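Local coordinates for protein agarase (Pseudoalteromonas fuliginea, PDB 6XJ9) that probably hydrolyses glycosidic bonds of agarose, as an agarase of glycoside hydrolase family 50 from a marine bacterium, at residues 516-519 with 525-528; 527-532 with 574-579; 554-559 with 565-570; 590-595 with 630-635. All blocks are in the same frame, centred on the assembly; numbering follows the deposited sequence. Where two conformers were deposited one is given.

Contact 1 (516-519 with 525-528)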
loop_
_atom_site.group_PDB
_atom_site.type_symbol
_atom_site.label_atom_id
_atom_site.label_comp_id
_atom_site.label_asym_id
_atom_site.label_seq_id
_atom_site.Cartn_x
_atom_site.Cartn_y
_atom_site.Cartn_z
ATOM N N ASP A 516 -13.625 -8.840 35.553
ATOM C CA ASP A 516 -14.453 -7.662 35.326
ATOM C C ASP A 516 -15.699 -7.633 36.219
ATOM O O ASP A 516 -16.382 -6.611 36.280
ATOM C CB ASP A 516 -14.776 -7.467 33.841
ATOM C CG ASP A 516 -15.250 -8.728 33.143
ATOM O OD1 ASP A 516 -16.011 -9.489 33.775
ATOM O OD2 ASP A 516 -14.850 -8.937 31.975
ATOM N N SER A 517 -16.023 -8.761 36.864
ATOM C CA SER A 517 -16.985 -8.785 37.957
ATOM C C SER A 517 -16.572 -9.901 38.906
ATOM O O SER A 517 -15.843 -10.806 38.488
ATOM C CB SER A 517 -18.390 -9.010 37.456
ATOM O OG SER A 517 -18.568 -10.373 37.085
ATOM N N VAL A 518 -17.062 -9.864 40.152
ATOM C CA VAL A 518 -16.681 -10.907 41.094
ATOM C C VAL A 518 -17.100 -12.260 40.530
ATOM O O VAL A 518 -16.308 -13.202 40.531
ATOM C CB VAL A 518 -17.186 -10.670 42.534
ATOM C CG1 VAL A 518 -16.997 -11.906 43.414
ATOM C CG2 VAL A 518 -16.480 -9.474 43.160
ATOM N N LYS A 519 -18.318 -12.318 39.980
ATOM C CA LYS A 519 -18.865 -13.561 39.465
ATOM C C LYS A 519 -18.030 -14.075 38.288
ATOM O O LYS A 519 -17.783 -15.269 38.174
ATOM C CB LYS A 519 -20.335 -13.352 39.091
ATOM C CG LYS A 519 -21.191 -14.609 39.107
ATOM C CD LYS A 519 -22.651 -14.308 38.862
ATOM C CE LYS A 519 -23.410 -14.009 40.136
ATOM N NZ LYS A 519 -24.837 -13.732 39.855
ATOM N N VAL A 525 -14.212 -20.607 41.541
ATOM C CA VAL A 525 -14.156 -20.691 42.994
ATOM C C VAL A 525 -15.587 -20.756 43.520
ATOM O O VAL A 525 -15.943 -21.701 44.213
ATOM C CB VAL A 525 -13.382 -19.502 43.595
ATOM C CG1 VAL A 525 -13.616 -19.360 45.094
ATOM C CG2 VAL A 525 -11.888 -19.587 43.299
ATOM N N ILE A 526 -16.401 -19.755 43.153
ATOM C CA ILE A 526 -17.770 -19.657 43.631
ATOM C C ILE A 526 -18.494 -20.975 43.368
ATOM O O ILE A 526 -18.977 -21.610 44.304
ATOM C CB ILE A 526 -18.483 -18.434 43.023
ATOM C CG1 ILE A 526 -17.874 -17.131 43.551
ATOM C CG2 ILE A 526 -19.985 -18.495 43.285
ATOM C CD1 ILE A 526 -18.036 -15.951 42.629
ATOM N N ASN A 527 -18.533 -21.400 42.103
ATOM C CA ASN A 527 -19.281 -22.587 41.710
ATOM C C ASN A 527 -18.752 -23.840 42.406
ATOM O O ASN A 527 -19.521 -24.722 42.780
ATOM C CB ASN A 527 -19.246 -22.800 40.194
ATOM C CG ASN A 527 -20.102 -23.965 39.757
ATOM O OD1 ASN A 527 -19.616 -25.094 39.657
ATOM N ND2 ASN A 527 -21.381 -23.704 39.525
ATOM N N THR A 528 -17.427 -23.950 42.543
ATOM C CA THR A 528 -16.847 -25.149 43.124
ATOM C C THR A 528 -17.141 -25.215 44.626
ATOM O O THR A 528 -17.359 -26.303 45.155
ATOM C CB THR A 528 -15.356 -25.266 42.775
ATOM O OG1 THR A 528 -15.211 -25.321 41.351
ATOM C CG2 THR A 528 -14.705 -26.484 43.385
#

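Contact 2 (527-532 with 574-579)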
loop_
_atom_site.group_PDB
_atom_site.type_symbol
_atom_site.label_atom_id
_atom_site.label_comp_id
_atom_site.label_asym_id
_atom_site.label_seq_id
_atom_site.Cartn_x
_atom_site.Cartn_y
_atom_site.Cartn_z
ATOM N N ASN A 527 -18.533 -21.400 42.103
ATOM C CA ASN A 527 -19.281 -22.587 41.710
ATOM C C ASN A 527 -18.752 -23.840 42.406
ATOM O O ASN A 527 -19.521 -24.722 42.780
ATOM C CB ASN A 527 -19.246 -22.800 40.194
ATOM C CG ASN A 527 -20.102 -23.965 39.757
ATOM O OD1 ASN A 527 -19.616 -25.094 39.657
ATOM N ND2 ASN A 527 -21.381 -23.704 39.525
ATOM N N THR A 528 -17.427 -23.950 42.543
ATOM C CA THR A 528 -16.847 -25.149 43.124
ATOM C C THR A 528 -17.141 -25.215 44.626
ATOM O O THR A 528 -17.359 -26.303 45.155
ATOM C CB THR A 528 -15.356 -25.266 42.775
ATOM O OG1 THR A 528 -15.211 -25.321 41.351
ATOM C CG2 THR A 528 -14.705 -26.484 43.385
ATOM N N LEU A 529 -17.136 -24.059 45.311
ATOM C CA LEU A 529 -17.390 -24.006 46.749
ATOM C C LEU A 529 -18.756 -24.614 47.065
ATOM O O LEU A 529 -18.967 -25.127 48.165
ATOM C CB LEU A 529 -17.335 -22.552 47.235
ATOM C CG LEU A 529 -15.947 -21.974 47.511
ATOM C CD1 LEU A 529 -16.000 -20.458 47.625
ATOM C CD2 LEU A 529 -15.341 -22.573 48.771
ATOM N N GLY A 530 -19.667 -24.552 46.082
ATOM C CA GLY A 530 -21.053 -24.965 46.252
ATOM C C GLY A 530 -21.238 -26.472 46.102
ATOM O O GLY A 530 -22.358 -26.975 46.231
ATOM N N ARG A 531 -20.126 -27.178 45.845
ATOM C CA ARG A 531 -20.137 -28.604 45.552
ATOM C C ARG A 531 -19.501 -29.388 46.702
ATOM O O ARG A 531 -18.917 -28.808 47.622
ATOM C CB ARG A 531 -19.486 -28.876 44.188
ATOM C CG ARG A 531 -20.106 -28.091 43.039
ATOM C CD ARG A 531 -19.354 -28.170 41.724
ATOM N NE ARG A 531 -19.370 -29.525 41.197
ATOM C CZ ARG A 531 -18.589 -30.000 40.231
ATOM N NH1 ARG A 531 -17.681 -29.230 39.654
ATOM N NH2 ARG A 531 -18.715 -31.263 39.850
ATOM N N ASP A 532 -19.613 -30.724 46.627
ATOM C CA ASP A 532 -19.244 -31.604 47.726
ATOM C C ASP A 532 -17.783 -32.028 47.603
ATOM O O ASP A 532 -17.363 -32.557 46.575
ATOM C CB ASP A 532 -20.181 -32.815 47.801
ATOM C CG ASP A 532 -20.017 -33.678 49.048
ATOM O OD1 ASP A 532 -19.154 -33.362 49.892
ATOM O OD2 ASP A 532 -20.758 -34.676 49.161
ATOM N N VAL A 574 -21.242 -24.783 50.050
ATOM C CA VAL A 574 -21.537 -23.446 50.552
ATOM C C VAL A 574 -22.069 -22.613 49.397
ATOM O O VAL A 574 -21.501 -22.640 48.308
ATOM C CB VAL A 574 -20.294 -22.735 51.127
ATOM C CG1 VAL A 574 -20.666 -21.505 51.943
ATOM C CG2 VAL A 574 -19.379 -23.657 51.911
ATOM N N THR A 575 -23.129 -21.843 49.661
ATOM C CA THR A 575 -23.513 -20.770 48.758
ATOM C C THR A 575 -22.932 -19.472 49.299
ATOM O O THR A 575 -23.417 -18.977 50.311
ATOM C CB THR A 575 -25.041 -20.650 48.642
ATOM O OG1 THR A 575 -25.538 -21.928 48.248
ATOM C CG2 THR A 575 -25.468 -19.592 47.647
ATOM N N ILE A 576 -21.901 -18.932 48.628
ATOM C CA ILE A 576 -21.258 -17.717 49.122
ATOM C C ILE A 576 -22.175 -16.520 48.912
ATOM O O ILE A 576 -23.042 -16.531 48.039
ATOM C CB ILE A 576 -19.852 -17.471 48.523
ATOM C CG1 ILE A 576 -19.873 -17.350 46.997
ATOM C CG2 ILE A 576 -18.863 -18.526 48.995
ATOM C CD1 ILE A 576 -20.143 -15.953 46.486
ATOM N N ASP A 577 -21.952 -15.485 49.730
ATOM C CA ASP A 577 -22.628 -14.206 49.609
ATOM C C ASP A 577 -21.911 -13.365 48.556
ATOM O O ASP A 577 -20.818 -12.874 48.806
ATOM C CB ASP A 577 -22.676 -13.493 50.966
ATOM C CG ASP A 577 -23.424 -12.173 50.928
ATOM O OD1 ASP A 577 -23.679 -11.681 49.813
ATOM O OD2 ASP A 577 -23.757 -11.655 52.016
ATOM N N ILE A 578 -22.551 -13.162 47.399
ATOM C CA ILE A 578 -21.894 -12.530 46.262
ATOM C C ILE A 578 -21.501 -11.083 46.572
ATOM O O ILE A 578 -20.648 -10.522 45.888
ATOM C CB ILE A 578 -22.724 -12.650 44.964
ATOM C CG1 ILE A 578 -21.897 -12.280 43.726
ATOM C CG2 ILE A 578 -24.014 -11.843 45.054
ATOM C CD1 ILE A 578 -20.922 -13.364 43.278
ATOM N N LYS A 579 -22.105 -10.494 47.612
ATOM C CA LYS A 579 -21.902 -9.084 47.914
ATOM C C LYS A 579 -20.773 -8.908 48.927
ATOM O O LYS A 579 -20.254 -7.807 49.099
ATOM C CB LYS A 579 -23.193 -8.461 48.453
ATOM C CG LYS A 579 -24.385 -8.501 47.503
ATOM C CD LYS A 579 -25.464 -7.494 47.849
ATOM C CE LYS A 579 -26.418 -7.248 46.698
ATOM N NZ LYS A 579 -25.827 -6.374 45.658
#

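Contact 3 (554-559 with 565-570)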
loop_
_atom_site.group_PDB
_atom_site.type_symbol
_atom_site.label_atom_id
_atom_site.label_comp_id
_atom_site.label_asym_id
_atom_site.label_seq_id
_atom_site.Cartn_x
_atom_site.Cartn_y
_atom_site.Cartn_z
ATOM N N ALA A 554 -16.097 -20.931 62.570
ATOM C CA ALA A 554 -16.624 -19.695 63.132
ATOM C C ALA A 554 -15.899 -18.465 62.589
ATOM O O ALA A 554 -16.538 -17.442 62.354
ATOM C CB ALA A 554 -16.569 -19.737 64.644
ATOM N N GLU A 555 -14.572 -18.562 62.418
ATOM C CA GLU A 555 -13.772 -17.446 61.929
ATOM C C GLU A 555 -14.105 -17.138 60.466
ATOM O O GLU A 555 -14.126 -15.976 60.062
ATOM C CB GLU A 555 -12.270 -17.717 62.091
ATOM C CG GLU A 555 -11.802 -17.867 63.528
ATOM C CD GLU A 555 -11.786 -16.601 64.369
ATOM O OE1 GLU A 555 -11.851 -16.721 65.608
ATOM O OE2 GLU A 555 -11.710 -15.500 63.794
ATOM N N LEU A 556 -14.347 -18.186 59.668
ATOM C CA LEU A 556 -14.678 -18.014 58.258
ATOM C C LEU A 556 -16.084 -17.423 58.128
ATOM O O LEU A 556 -16.292 -16.498 57.340
ATOM C CB LEU A 556 -14.549 -19.356 57.523
ATOM C CG LEU A 556 -14.782 -19.308 56.009
ATOM C CD1 LEU A 556 -13.904 -20.309 55.281
ATOM C CD2 LEU A 556 -16.241 -19.550 55.663
ATOM N N ASN A 557 -17.028 -17.958 58.923
ATOM C CA ASN A 557 -18.395 -17.458 59.004
ATOM C C ASN A 557 -18.386 -15.949 59.227
ATOM O O ASN A 557 -19.245 -15.240 58.702
ATOM C CB ASN A 557 -19.190 -18.114 60.136
ATOM C CG ASN A 557 -19.762 -19.473 59.783
ATOM O OD1 ASN A 557 -20.108 -19.739 58.631
ATOM N ND2 ASN A 557 -19.870 -20.336 60.781
ATOM N N LYS A 558 -17.408 -15.479 60.014
ATOM C CA LYS A 558 -17.266 -14.065 60.318
ATOM C C LYS A 558 -16.821 -13.316 59.064
ATOM O O LYS A 558 -17.385 -12.281 58.718
ATOM C CB LYS A 558 -16.254 -13.851 61.448
ATOM C CG LYS A 558 -16.700 -14.304 62.831
ATOM C CD LYS A 558 -15.701 -13.978 63.928
ATOM C CE LYS A 558 -15.722 -12.520 64.342
ATOM N NZ LYS A 558 -14.862 -12.279 65.524
ATOM N N VAL A 559 -15.804 -13.853 58.384
ATOM C CA VAL A 559 -15.195 -13.132 57.278
ATOM C C VAL A 559 -16.147 -13.146 56.084
ATOM O O VAL A 559 -16.393 -12.105 55.484
ATOM C CB VAL A 559 -13.778 -13.655 56.951
ATOM C CG1 VAL A 559 -13.145 -12.911 55.780
ATOM C CG2 VAL A 559 -12.862 -13.563 58.161
ATOM N N ALA A 565 -22.920 -24.303 59.983
ATOM C CA ALA A 565 -23.018 -25.010 61.251
ATOM C C ALA A 565 -21.710 -25.735 61.564
ATOM O O ALA A 565 -21.315 -25.834 62.724
ATOM C CB ALA A 565 -24.183 -25.967 61.215
ATOM N N SER A 566 -21.041 -26.237 60.518
ATOM C CA SER A 566 -19.884 -27.099 60.701
ATOM C C SER A 566 -19.010 -27.100 59.449
ATOM O O SER A 566 -19.454 -26.713 58.368
ATOM C CB SER A 566 -20.319 -28.501 61.046
ATOM O OG SER A 566 -20.789 -29.172 59.888
ATOM N N TRP A 567 -17.767 -27.568 59.615
ATOM C CA TRP A 567 -16.878 -27.783 58.486
ATOM C C TRP A 567 -17.502 -28.795 57.529
ATOM O O TRP A 567 -17.386 -28.649 56.314
ATOM C CB TRP A 567 -15.474 -28.188 58.951
ATOM C CG TRP A 567 -14.631 -27.005 59.315
ATOM C CD1 TRP A 567 -14.117 -26.704 60.543
ATOM C CD2 TRP A 567 -14.237 -25.933 58.440
ATOM N NE1 TRP A 567 -13.418 -25.529 60.491
ATOM C CE2 TRP A 567 -13.471 -25.035 59.212
ATOM C CE3 TRP A 567 -14.446 -25.652 57.082
ATOM C CZ2 TRP A 567 -12.924 -23.871 58.671
ATOM C CZ3 TRP A 567 -13.899 -24.506 56.547
ATOM C CH2 TRP A 567 -13.148 -23.628 57.334
ATOM N N ALA A 568 -18.200 -29.788 58.092
ATOM C CA ALA A 568 -18.930 -30.771 57.307
ATOM C C ALA A 568 -19.950 -30.089 56.398
ATOM O O ALA A 568 -20.189 -30.563 55.288
ATOM C CB ALA A 568 -19.590 -31.783 58.209
ATOM N N GLU A 569 -20.568 -29.001 56.881
ATOM C CA GLU A 569 -21.471 -28.217 56.052
ATOM C C GLU A 569 -20.664 -27.577 54.921
ATOM O O GLU A 569 -21.039 -27.682 53.756
ATOM C CB GLU A 569 -22.235 -27.161 56.864
ATOM C CG GLU A 569 -23.446 -26.590 56.130
ATOM C CD GLU A 569 -24.170 -25.415 56.774
ATOM O OE1 GLU A 569 -24.173 -25.320 58.019
ATOM O OE2 GLU A 569 -24.737 -24.590 56.027
ATOM N N PHE A 570 -19.538 -26.945 55.286
ATOM C CA PHE A 570 -18.697 -26.231 54.338
ATOM C C PHE A 570 -18.275 -27.176 53.216
ATOM O O PHE A 570 -18.395 -26.843 52.035
ATOM C CB PHE A 570 -17.505 -25.579 55.041
ATOM C CG PHE A 570 -16.585 -24.826 54.112
ATOM C CD1 PHE A 570 -16.677 -23.447 53.987
ATOM C CD2 PHE A 570 -15.648 -25.500 53.339
ATOM C CE1 PHE A 570 -15.842 -22.759 53.117
ATOM C CE2 PHE A 570 -14.811 -24.810 52.474
ATOM C CZ PHE A 570 -14.913 -23.440 52.362
#

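Contact 4 (590-595 with 630-635)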
loop_
_atom_site.group_PDB
_atom_site.type_symbol
_atom_site.label_atom_id
_atom_site.label_comp_id
_atom_site.label_asym_id
_atom_site.label_seq_id
_atom_site.Cartn_x
_atom_site.Cartn_y
_atom_site.Cartn_z
ATOM N N LEU A 590 -7.863 -19.317 46.600
ATOM C CA LEU A 590 -8.467 -20.505 46.020
ATOM C C LEU A 590 -8.225 -20.527 44.510
ATOM O O LEU A 590 -7.767 -21.542 43.981
ATOM C CB LEU A 590 -9.954 -20.571 46.399
ATOM C CG LEU A 590 -10.253 -20.722 47.895
ATOM C CD1 LEU A 590 -11.749 -20.902 48.162
ATOM C CD2 LEU A 590 -9.466 -21.868 48.510
ATOM N N LEU A 591 -8.452 -19.397 43.831
ATOM C CA LEU A 591 -8.177 -19.327 42.397
ATOM C C LEU A 591 -6.683 -19.534 42.101
ATOM O O LEU A 591 -6.332 -20.288 41.194
ATOM C CB LEU A 591 -8.718 -18.029 41.790
ATOM C CG LEU A 591 -8.498 -17.878 40.278
ATOM C CD1 LEU A 591 -9.157 -19.032 39.523
ATOM C CD2 LEU A 591 -9.043 -16.544 39.777
ATOM N N THR A 592 -5.800 -18.896 42.869
ATOM C CA THR A 592 -4.367 -19.129 42.703
ATOM C C THR A 592 -4.045 -20.616 42.848
ATOM O O THR A 592 -3.268 -21.152 42.068
ATOM C CB THR A 592 -3.523 -18.305 43.685
ATOM O OG1 THR A 592 -3.875 -16.939 43.490
ATOM C CG2 THR A 592 -2.030 -18.459 43.467
ATOM N N ALA A 593 -4.634 -21.271 43.860
ATOM C CA ALA A 593 -4.356 -22.663 44.173
ATOM C C ALA A 593 -4.775 -23.564 43.008
ATOM O O ALA A 593 -4.076 -24.519 42.662
ATOM C CB ALA A 593 -5.053 -23.066 45.463
ATOM N N TYR A 594 -5.939 -23.264 42.431
ATOM C CA TYR A 594 -6.428 -23.989 41.270
ATOM C C TYR A 594 -5.410 -23.874 40.140
ATOM O O TYR A 594 -4.939 -24.883 39.622
ATOM C CB TYR A 594 -7.845 -23.540 40.874
ATOM C CG TYR A 594 -8.334 -24.146 39.582
ATOM C CD1 TYR A 594 -8.998 -25.361 39.577
ATOM C CD2 TYR A 594 -8.099 -23.521 38.361
ATOM C CE1 TYR A 594 -9.415 -25.954 38.399
ATOM C CE2 TYR A 594 -8.517 -24.095 37.170
ATOM C CZ TYR A 594 -9.190 -25.308 37.194
ATOM O OH TYR A 594 -9.599 -25.890 36.033
ATOM N N ALA A 595 -5.066 -22.640 39.767
ATOM C CA ALA A 595 -4.177 -22.404 38.636
ATOM C C ALA A 595 -2.777 -22.956 38.920
ATOM O O ALA A 595 -2.095 -23.455 38.023
ATOM C CB ALA A 595 -4.128 -20.927 38.324
ATOM N N VAL A 630 -2.224 -15.705 36.106
ATOM C CA VAL A 630 -0.968 -15.303 35.489
ATOM C C VAL A 630 0.174 -15.523 36.486
ATOM O O VAL A 630 1.240 -16.031 36.132
ATOM C CB VAL A 630 -0.975 -13.841 34.999
ATOM C CG1 VAL A 630 0.389 -13.462 34.435
ATOM C CG2 VAL A 630 -2.050 -13.571 33.972
ATOM N N LYS A 631 -0.073 -15.113 37.734
ATOM C CA LYS A 631 0.880 -15.254 38.823
ATOM C C LYS A 631 1.225 -16.728 39.021
ATOM O O LYS A 631 2.393 -17.072 39.137
ATOM C CB LYS A 631 0.373 -14.566 40.099
ATOM C CG LYS A 631 1.306 -14.659 41.300
ATOM C CD LYS A 631 0.700 -14.107 42.588
ATOM C CE LYS A 631 1.492 -14.530 43.808
ATOM N NZ LYS A 631 0.960 -13.909 45.044
ATOM N N ALA A 632 0.213 -17.602 39.046
ATOM C CA ALA A 632 0.461 -19.024 39.233
ATOM C C ALA A 632 1.335 -19.549 38.097
ATOM O O ALA A 632 2.302 -20.269 38.345
ATOM C CB ALA A 632 -0.838 -19.791 39.339
ATOM N N SER A 633 1.022 -19.144 36.854
ATOM C CA SER A 633 1.761 -19.621 35.693
ATOM C C SER A 633 3.239 -19.220 35.739
ATOM O O SER A 633 4.110 -19.985 35.313
ATOM C CB SER A 633 1.099 -19.188 34.405
ATOM O OG SER A 633 1.455 -17.863 34.059
ATOM N N ALA A 634 3.513 -18.017 36.259
ATOM C CA ALA A 634 4.846 -17.429 36.234
ATOM C C ALA A 634 5.856 -18.283 37.000
ATOM O O ALA A 634 7.044 -18.217 36.726
ATOM C CB ALA A 634 4.801 -16.014 36.764
ATOM N N LYS A 635 5.357 -19.105 37.927
ATOM C CA LYS A 635 6.175 -19.966 38.763
ATOM C C LYS A 635 6.583 -21.235 38.016
ATOM O O LYS A 635 7.353 -22.027 38.546
ATOM C CB LYS A 635 5.371 -20.384 39.999
ATOM C CG LYS A 635 4.954 -19.253 40.933
ATOM C CD LYS A 635 4.292 -19.741 42.212
ATOM C CE LYS A 635 2.874 -20.232 42.001
ATOM N NZ LYS A 635 1.874 -19.182 42.317
#

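Contact 1 (516-519 with 525-528)
Ile526 reaches across to the first turn of helix 518-521 with its terminal methyl, and that one carbon makes every close approach of the contact. CD1 of Ile526 lies 3.9 Å from the carbonyl O of Val518, 4.1 Å from CA of Lys519 and 4.2 Å from CG1 of Val518, so it meets backbone and side chain together. The longer branch gets there because CG1 of Ile526 stands anti to its carbonyl carbon (chi1 -68°) and the chain then runs on nearly extended. An unbranched ethyl arm suits the place, since it can touch a helix whose nearest CA, that of Lys519, is 7.5 Å from CA of Ile526. The shorter branch, CG2, is turned to Ile576. Val518 offers a compact methyl, whereas Lys519 contributes only its main chain here: its long aliphatic arm carries the ammonium end away from Ile526 and brushes Ile578 on the way. No hydrogen bond crosses; the contact across the segments is apolar packing, and the surface buried is small.

One step further out, Ser517 caps the helix that carries Val518 and Lys519. It occupies the N-cap of helix 518-521, and its OG is hydrogen-bonded to the backbone N of Ser520, a role that a short hydroxyl side chain fills well.

Helix 584-609 backs both partners, Leu584 touching Val518 and Phe587 touching Ile526. Farther along helix 523-529, Asn527 and Thr528 rest against strand 461-463, and Thr528 also meets helix 537-550.

Contact 2 (527-532 with 574-579)
The carbonyl group of Leu529 is the flat group at the middle of this contact, and the backbone N of Val574 comes to it tilted 34° out of its plane. The bond from Val574 N to Leu529 O is nevertheless nearly straight, 3.0 Å long with 168° at the hydrogen. Lys539 NZ is a second donor to the same oxygen, so this carbonyl is gripped twice, and the positive charge would be expected to polarise it. Next along the chain, CA of Gly530 lies 3.1 Å from Val574 O in a C-H...O contact, while Gly530 N points too poorly at that oxygen to bond it. Val574 sets its CB and CG2 each 4.0 Å from Leu529 O, and its branched side chain also packs on Leu562 and Leu564.

The joined parts are the last part of helix 523-529 with the turn after it and an irregular connection leading from helix 567-572 to helix 584-609. Within that connection Asp577 makes an Asx turn: Lys579 N donates to Asp577 OD1 over 3.0 Å, approaching from above the carboxylate plane. A short acidic side chain suits a bend of this kind.

The apolar half is a meeting of methyls. CD1 of Leu529 is 3.7 Å from CG2 of Ile576, the two side chains crossing at about a right angle. Ile576 holds CG1 between its backbone N and carbonyl carbon (chi1 59°), which leaves CG2 anti to the carbonyl carbon, where it meets the leucine. Phe587 of helix 584-609 packs against both Leu529 and Ile576.

Contact 3 (554-559 with 565-570)
Leu556 on helix 553-560 faces the first turn of helix 567-572, the two successive helices being joined by a short connection. Trp567 and Phe570, three residues apart and so on one side of their helix, receive the leucine. Both of its branches are used, unequally. CD1 of Leu556 is 3.8 Å from CE1 of Phe570 and 4.0 Å from CH2 of Trp567, resting against the place where the two rings meet and approaching each obliquely; CD2 of Leu556 adds a looser touch, 4.1 Å, on the same CE1 of Phe570. The leucine's CG lies anti to its backbone N (chi1 -176°), which carries the forked end to the aromatic pair, and its length crosses that of Phe570 at about a right angle.

The two rings are also fitted to each other. CZ3 of Trp567 stands 3.6 Å above one face of the Phe570 ring, displaced toward its rim, while CD2 of Phe570 lies at the tryptophan's edge, in its plane. The indole is broad enough to serve both the leucine and the phenylalanine, and its NE1 has a weak hydrogen bond to Thr551 O.

Ser566 sets the start of the helix on which the rings are mounted: its OG, at the N-cap, accepts from Glu569 N at 3.0 Å. On the other helix, Asn557 OD1 is hydrogen-bonded to Leu564 N, tying down the connection.

No polar bond crosses between the segments; those named serve the helix start, the connection and the indole's N-H. The contact itself is apolar, so it rests on packing and on the burial of Leu556 and Phe570.

Contact 4 (590-595 with 630-635)
Ala632 meets Ala595 and Thr592 where helix 627-634 packs on helix 584-609, in the helical layer of the (beta/alpha)8 barrel expected for this enzyme family; helix 627-634 forms the crossover between the parallel neighbouring strands 620-621 and 640-643.

Val630 comes first in the segment and faces away from helix 584-609, packing on Phe656 and Phe660. Its carbonyl O is nevertheless busy: Ser633 OG donates to it at 2.8 Å and Ala634 N at 3.0 Å, both from the same face of the carbonyl plane. Lys631 lays its extended chain beside Phe660. Ala632 is the point of closest approach. Its CB is 3.6 Å from CB of Ala595 and 3.7 Å from C of Ala595, and it also lies 3.9 Å from Thr592 O, so one methyl is pressed on both backbone and side chain. Two alanines suit the crossing because at this point only two methyls meet, which allows the CA atoms of Ala595 and Ala632 to come to 5.8 Å. Ser633, a small residue in a buried place, keeps its hydroxyl within its own helix, satisfied by the bond to Val630.

Lys635 ends the segment with a chain bent at its last two torsions. In the conformer described, one of two, it crosses Thr592 at about a right angle and has a long, weak ion pair with Asp596. CG2 of Thr592 lies 4.1 Å from NZ of Lys635 there, a loose and doubtful approach; OG1 of Thr592, beside the backbone N (chi1 -56°) with CG2 anti to it, is hydrogen-bonded to Ser588 O.

How the contacts relate
All four contacts lie on one side of the chain's centre, in the mainly helical run that follows strand 501-506. Contacts 1 and 2 share helix 523-529 and have centres about 9 Å apart; contact 3, centred about 12 Å from contact 2, falls between the two segments of contact 2 in sequence. Leu529 bridges outward, its CD2 3.7 Å from CZ of Phe570 in contact 3. Contact 4 comes last, about 25 Å from contact 3 between centres, and belongs to helix 584-609, against which Val525 and Leu529 also pack. That long helix therefore connects the peripheral helices of contacts 1 to 3 with the helical layer around the presumed catalytic barrel.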